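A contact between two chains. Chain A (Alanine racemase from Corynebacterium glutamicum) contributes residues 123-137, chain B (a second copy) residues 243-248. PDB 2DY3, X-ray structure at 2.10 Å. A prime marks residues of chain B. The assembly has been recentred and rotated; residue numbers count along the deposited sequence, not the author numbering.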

ATOM      1  N   ILE A 123      10.918  26.492  -7.950  1.00 15.28           N
ATOM      2  CA  ILE A 123      11.328  27.534  -7.025  1.00 17.77           C
ATOM      3  C   ILE A 123      10.988  27.253  -5.569  1.00 17.73           C
ATOM      4  O   ILE A 123       9.858  26.900  -5.240  1.00 18.42           O
ATOM      5  CB  ILE A 123      10.684  28.893  -7.411  1.00 17.58           C
ATOM      6  CG1 ILE A 123      11.170  29.343  -8.793  1.00 15.93           C
ATOM      7  CG2 ILE A 123      10.997  29.929  -6.363  1.00 17.59           C
ATOM      8  CD1 ILE A 123      12.673  29.537  -8.909  1.00 17.01           C
ATOM      9  N   ASP A 124      11.983  27.383  -4.702  1.00 17.57           N
ATOM     10  CA  ASP A 124      11.745  27.210  -3.276  1.00 19.80           C
ATOM     11  C   ASP A 124      11.222  28.585  -2.873  1.00 19.18           C
ATOM     12  O   ASP A 124      11.991  29.535  -2.786  1.00 18.89           O
ATOM     13  CB  ASP A 124      13.050  26.914  -2.529  1.00 18.63           C
ATOM     14  CG  ASP A 124      12.848  26.800  -1.021  1.00 21.73           C
ATOM     15  OD1 ASP A 124      11.832  27.325  -0.512  1.00 20.49           O
ATOM     16  OD2 ASP A 124      13.713  26.195  -0.342  1.00 21.54           O
ATOM     17  N   SER A 125       9.917  28.692  -2.658  1.00 19.83           N
ATOM     18  CA  SER A 125       9.312  29.966  -2.289  1.00 22.03           C
ATOM     19  C   SER A 125       9.119  30.153  -0.785  1.00 23.37           C
ATOM     20  O   SER A 125       8.297  30.960  -0.361  1.00 23.90           O
ATOM     21  CB  SER A 125       7.965  30.136  -3.004  1.00 22.06           C
ATOM     22  OG  SER A 125       7.102  29.037  -2.767  1.00 23.59           O
ATOM     23  N   GLY A 126       9.873  29.413   0.021  1.00 23.84           N
ATOM     24  CA  GLY A 126       9.741  29.562   1.459  1.00 25.95           C
ATOM     25  C   GLY A 126       9.560  28.276   2.238  1.00 26.13           C
ATOM     26  O   GLY A 126       9.848  28.234   3.428  1.00 25.54           O
ATOM     27  N   LEU A 127       9.084  27.225   1.577  1.00 26.52           N
ATOM     28  CA  LEU A 127       8.874  25.948   2.247  1.00 26.87           C
ATOM     29  C   LEU A 127      10.183  25.271   2.633  1.00 27.90           C
ATOM     30  O   LEU A 127      10.227  24.480   3.577  1.00 27.49           O
ATOM     31  CB  LEU A 127       8.051  25.012   1.357  1.00 28.15           C
ATOM     32  CG  LEU A 127       6.535  25.180   1.459  1.00 28.42           C
ATOM     33  CD1 LEU A 127       6.191  26.648   1.520  1.00 31.55           C
ATOM     34  CD2 LEU A 127       5.857  24.507   0.289  1.00 28.64           C
ATOM     35  N   HIS A 128      11.245  25.567   1.895  1.00 26.21           N
ATOM     36  CA  HIS A 128      12.547  24.982   2.188  1.00 28.43           C
ATOM     37  C   HIS A 128      12.619  23.466   2.030  1.00 27.45           C
ATOM     38  O   HIS A 128      13.274  22.794   2.824  1.00 27.19           O
ATOM     39  CB  HIS A 128      12.979  25.358   3.608  1.00 29.23           C
ATOM     40  CG  HIS A 128      13.233  26.822   3.791  1.00 32.73           C
ATOM     41  ND1 HIS A 128      13.250  27.425   5.028  1.00 34.77           N
ATOM     42  CD2 HIS A 128      13.496  27.801   2.892  1.00 33.53           C
ATOM     43  CE1 HIS A 128      13.510  28.712   4.886  1.00 35.97           C
ATOM     44  NE2 HIS A 128      13.664  28.966   3.599  1.00 33.77           N
ATOM     45  N   ARG A 129      11.895  22.943   1.083  1.00 26.45           N
ATOM     46  CA  ARG A 129      12.007  21.537   0.723  1.00 26.08           C
ATOM     47  C   ARG A 129      12.868  21.345  -0.517  1.00 25.82           C
ATOM     48  O   ARG A 129      14.011  21.831  -0.450  1.00 26.57           O
ATOM     49  CB  ARG A 129      10.628  20.928   0.482  1.00 27.14           C
ATOM     50  CG  ARG A 129       9.598  21.268   1.543  1.00 30.21           C
ATOM     51  CD  ARG A 129       8.715  20.070   1.841  1.00 31.44           C
ATOM     52  NE  ARG A 129       8.757  19.692   3.249  1.00 33.02           N
ATOM     53  CZ  ARG A 129       7.953  18.790   3.800  1.00 25.18           C
ATOM     54  NH1 ARG A 129       7.043  18.172   3.058  1.00 30.00           N
ATOM     55  NH2 ARG A 129       8.061  18.504   5.091  1.00 22.94           N
ATOM     56  N   SER A 130      12.328  20.890  -1.599  1.00 23.42           N
ATOM     57  CA  SER A 130      13.135  20.826  -2.813  1.00 23.95           C
ATOM     58  C   SER A 130      12.954  22.143  -3.570  1.00 23.25           C
ATOM     59  O   SER A 130      12.204  23.018  -3.131  1.00 23.33           O
ATOM     60  CB  SER A 130      12.738  19.633  -3.700  1.00 26.23           C
ATOM     61  OG  SER A 130      11.543  19.870  -4.419  1.00 27.95           O
ATOM     62  N   GLY A 131      13.645  22.289  -4.694  1.00 21.55           N
ATOM     63  CA  GLY A 131      13.550  23.522  -5.455  1.00 20.56           C
ATOM     64  C   GLY A 131      14.729  24.431  -5.143  1.00 22.03           C
ATOM     65  O   GLY A 131      15.376  24.284  -4.103  1.00 21.46           O
ATOM     66  N   VAL A 132      15.006  25.373  -6.038  1.00 21.06           N
ATOM     67  CA  VAL A 132      16.117  26.306  -5.876  1.00 22.02           C
ATOM     68  C   VAL A 132      15.698  27.469  -4.975  1.00 21.81           C
ATOM     69  O   VAL A 132      14.633  28.049  -5.176  1.00 21.26           O
ATOM     70  CB  VAL A 132      16.554  26.859  -7.249  1.00 22.44           C
ATOM     71  CG1 VAL A 132      17.893  27.547  -7.139  1.00 24.99           C
ATOM     72  CG2 VAL A 132      16.619  25.730  -8.260  1.00 23.52           C
ATOM     73  N   ASP A 133      16.512  27.800  -3.974  1.00 21.98           N
ATOM     74  CA  ASP A 133      16.166  28.898  -3.084  1.00 23.66           C
ATOM     75  C   ASP A 133      16.712  30.241  -3.557  1.00 22.82           C
ATOM     76  O   ASP A 133      17.521  30.304  -4.483  1.00 20.06           O
ATOM     77  CB  ASP A 133      16.615  28.622  -1.641  1.00 27.07           C
ATOM     78  CG  ASP A 133      18.103  28.361  -1.516  1.00 30.38           C
ATOM     79  OD1 ASP A 133      18.915  29.126  -2.079  1.00 34.60           O
ATOM     80  OD2 ASP A 133      18.462  27.387  -0.830  1.00 34.02           O
ATOM     81  N   GLU A 134      16.244  31.309  -2.921  1.00 23.21           N
ATOM     82  CA  GLU A 134      16.641  32.662  -3.280  1.00 24.37           C
ATOM     83  C   GLU A 134      18.145  32.864  -3.392  1.00 25.12           C
ATOM     84  O   GLU A 134      18.617  33.506  -4.332  1.00 25.91           O
ATOM     85  CB  GLU A 134      16.046  33.674  -2.294  1.00 25.56           C
ATOM     86  CG  GLU A 134      16.205  35.122  -2.752  1.00 29.21           C
ATOM     87  CD  GLU A 134      15.178  36.060  -2.145  1.00 29.65           C
ATOM     88  OE1 GLU A 134      15.153  37.240  -2.545  1.00 32.36           O
ATOM     89  OE2 GLU A 134      14.396  35.626  -1.273  1.00 31.73           O
ATOM     90  N   GLN A 135      18.905  32.315  -2.452  1.00 25.06           N
ATOM     91  CA  GLN A 135      20.354  32.463  -2.496  1.00 26.61           C
ATOM     92  C   GLN A 135      20.933  31.838  -3.762  1.00 26.88           C
ATOM     93  O   GLN A 135      22.036  32.186  -4.190  1.00 27.30           O
ATOM     94  CB  GLN A 135      20.999  31.815  -1.268  1.00 29.94           C
ATOM     95  CG  GLN A 135      20.585  32.434   0.060  1.00 35.64           C
ATOM     96  CD  GLN A 135      19.095  32.310   0.324  1.00 39.10           C
ATOM     97  OE1 GLN A 135      18.549  31.204   0.346  1.00 40.40           O
ATOM     98  NE2 GLN A 135      18.429  33.446   0.526  1.00 41.55           N
ATOM     99  N   GLU A 136      20.181  30.925  -4.369  1.00 25.61           N
ATOM    100  CA  GLU A 136      20.643  30.252  -5.571  1.00 25.96           C
ATOM    101  C   GLU A 136      20.061  30.795  -6.879  1.00 25.63           C
ATOM    102  O   GLU A 136      20.584  30.471  -7.946  1.00 23.99           O
ATOM    103  CB  GLU A 136      20.373  28.747  -5.450  1.00 28.33           C
ATOM    104  CG  GLU A 136      20.939  28.131  -4.171  1.00 28.67           C
ATOM    105  CD  GLU A 136      20.494  26.696  -3.951  1.00 31.19           C
ATOM    106  OE1 GLU A 136      19.269  26.440  -3.929  1.00 28.49           O
ATOM    107  OE2 GLU A 136      21.375  25.821  -3.792  1.00 30.08           O
ATOM    108  N   TRP A 137      19.001  31.612  -6.796  1.00 26.08           N
ATOM    109  CA  TRP A 137      18.356  32.218  -7.983  1.00 25.63           C
ATOM    110  C   TRP A 137      19.411  32.571  -9.024  1.00 24.91           C
ATOM    111  O   TRP A 137      19.507  31.981 -10.103  1.00 21.86           O
ATOM    112  CB  TRP A 137      17.696  33.576  -7.674  1.00 29.99           C
ATOM    113  CG  TRP A 137      16.399  33.678  -6.902  1.00 32.65           C
ATOM    114  CD1 TRP A 137      15.796  34.845  -6.502  1.00 32.84           C
ATOM    115  CD2 TRP A 137      15.583  32.622  -6.398  1.00 30.90           C
ATOM    116  NE1 TRP A 137      14.667  34.578  -5.777  1.00 31.93           N
ATOM    117  CE2 TRP A 137      14.512  33.222  -5.695  1.00 32.04           C
ATOM    118  CE3 TRP A 137      15.649  31.233  -6.464  1.00 30.32           C
ATOM    119  CZ2 TRP A 137      13.526  32.478  -5.065  1.00 30.28           C
ATOM    120  CZ3 TRP A 137      14.672  30.505  -5.843  1.00 31.00           C
ATOM    121  CH2 TRP A 137      13.624  31.124  -5.148  1.00 32.51           C
TER
ATOM    122  N   SER B 243      17.007  13.201  -2.372  1.00 16.31           N
ATOM    123  CA  SER B 243      16.880  13.919  -3.632  1.00 17.82           C
ATOM    124  C   SER B 243      17.525  15.293  -3.584  1.00 18.84           C
ATOM    125  O   SER B 243      18.122  15.743  -4.560  1.00 19.39           O
ATOM    126  CB  SER B 243      15.405  14.068  -3.999  1.00 18.69           C
ATOM    127  OG  SER B 243      14.711  14.793  -3.002  1.00 17.97           O
ATOM    128  N   VAL B 244      17.400  15.965  -2.446  1.00 17.15           N
ATOM    129  CA  VAL B 244      17.971  17.292  -2.297  1.00 18.30           C
ATOM    130  C   VAL B 244      18.342  17.595  -0.851  1.00 18.21           C
ATOM    131  O   VAL B 244      17.652  17.177   0.082  1.00 15.89           O
ATOM    132  CB  VAL B 244      16.973  18.399  -2.762  1.00 19.22           C
ATOM    133  CG1 VAL B 244      17.598  19.764  -2.584  1.00 17.90           C
ATOM    134  CG2 VAL B 244      16.584  18.199  -4.211  1.00 19.40           C
ATOM    135  N   VAL B 245      19.448  18.314  -0.680  1.00 20.50           N
ATOM    136  CA  VAL B 245      19.903  18.738   0.637  1.00 21.09           C
ATOM    137  C   VAL B 245      19.756  20.247   0.619  1.00 24.00           C
ATOM    138  O   VAL B 245      20.334  20.926  -0.227  1.00 25.72           O
ATOM    139  CB  VAL B 245      21.368  18.360   0.892  1.00 19.06           C
ATOM    140  CG1 VAL B 245      21.894  19.118   2.105  1.00 17.02           C
ATOM    141  CG2 VAL B 245      21.475  16.852   1.132  1.00 17.13           C
ATOM    142  N   LYS B 246      18.971  20.769   1.548  1.00 27.61           N
ATOM    143  CA  LYS B 246      18.708  22.202   1.595  1.00 32.28           C
ATOM    144  C   LYS B 246      19.253  22.867   2.847  1.00 34.22           C
ATOM    145  O   LYS B 246      19.159  22.321   3.943  1.00 34.59           O
ATOM    146  CB  LYS B 246      17.197  22.441   1.526  1.00 31.57           C
ATOM    147  CG  LYS B 246      16.784  23.764   0.912  1.00 33.78           C
ATOM    148  CD  LYS B 246      17.180  23.811  -0.555  1.00 33.70           C
ATOM    149  CE  LYS B 246      16.254  24.707  -1.342  1.00 31.81           C
ATOM    150  NZ  LYS B 246      14.904  24.105  -1.450  1.00 29.96           N
ATOM    151  N   GLN B 247      19.825  24.051   2.680  1.00 37.39           N
ATOM    152  CA  GLN B 247      20.343  24.790   3.815  1.00 40.45           C
ATOM    153  C   GLN B 247      19.340  25.867   4.181  1.00 41.51           C
ATOM    154  O   GLN B 247      18.845  26.587   3.315  1.00 42.40           O
ATOM    155  CB  GLN B 247      21.685  25.445   3.488  1.00 42.44           C
ATOM    156  CG  GLN B 247      22.229  26.265   4.654  1.00 45.88           C
ATOM    157  CD  GLN B 247      23.621  26.814   4.408  1.00 48.32           C
ATOM    158  OE1 GLN B 247      24.199  27.467   5.278  1.00 49.62           O
ATOM    159  NE2 GLN B 247      24.167  26.551   3.224  1.00 49.01           N
ATOM    160  N   ILE B 248      19.027  25.959   5.466  1.00 42.97           N
ATOM    161  CA  ILE B 248      18.100  26.967   5.949  1.00 44.62           C
ATOM    162  C   ILE B 248      18.950  28.044   6.602  1.00 45.47           C
ATOM    163  O   ILE B 248      19.218  27.995   7.801  1.00 46.89           O
ATOM    164  CB  ILE B 248      17.130  26.384   6.989  1.00 45.77           C
ATOM    165  CG1 ILE B 248      16.371  25.203   6.380  1.00 45.25           C
ATOM    166  CG2 ILE B 248      16.158  27.462   7.457  1.00 44.68           C
ATOM    167  CD1 ILE B 248      15.462  24.493   7.354  1.00 46.81           C
TER

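Chain A offers an irregular loop that runs into a helix, while chain B offers a short strand. The two backbones stay well apart: the CA atoms of Ser130 and Val244′ lie 6.0 Å from each other, those of His128 and Lys246′ 6.8 Å. No backbone-to-backbone hydrogen bond joins them, so side chains must bridge the gap. Strand alternation decides which ones do. Val244′ and Lys246′ point toward the loop; Val245′, between them, points away and makes no contact.

Lys246′ carries most of the contact. Its chain (t, p, t, m) brings the ammonium into a pocket built largely of carbonyls. Lys246′ NZ donates to Arg129 O at 2.6 Å and to Gly131 O at 2.7 Å, and its third hydrogen bond, to Asp124 OD2 at 2.6 Å, is also a salt bridge. The ammonium's three hydrogens meet three acceptors, one of them charged, which makes it affordable to bury a lysine here.

The pocket is itself braced. Asp124 divides its carboxylate: OD2 takes the lysine, while OD1 accepts from Gly126 N at 2.9 Å and His128 N at 3.0 Å, tying down the turn that follows. Gly131, at phi 98° and psi 159°, has a backbone that calls for glycine; a CB would be jammed against the preceding carbonyl and crowded by Asp124 N. Asp133 caps the helix through a weak bond from Glu136 N to its OD1 (3.2 Å), and Glu136 OE1 accepts from Asp133 N at 3.1 Å. Asp133 OD2 also lies 3.5 Å from Lys246′ CE, adding negative charge near the ammonium.

Apolar contacts flank this polar centre. Val244′ CG2 packs 4.1 Å from Ser130 CB, and Ile248′ CG2 meets the His128 ring obliquely, 3.8 Å from ND1.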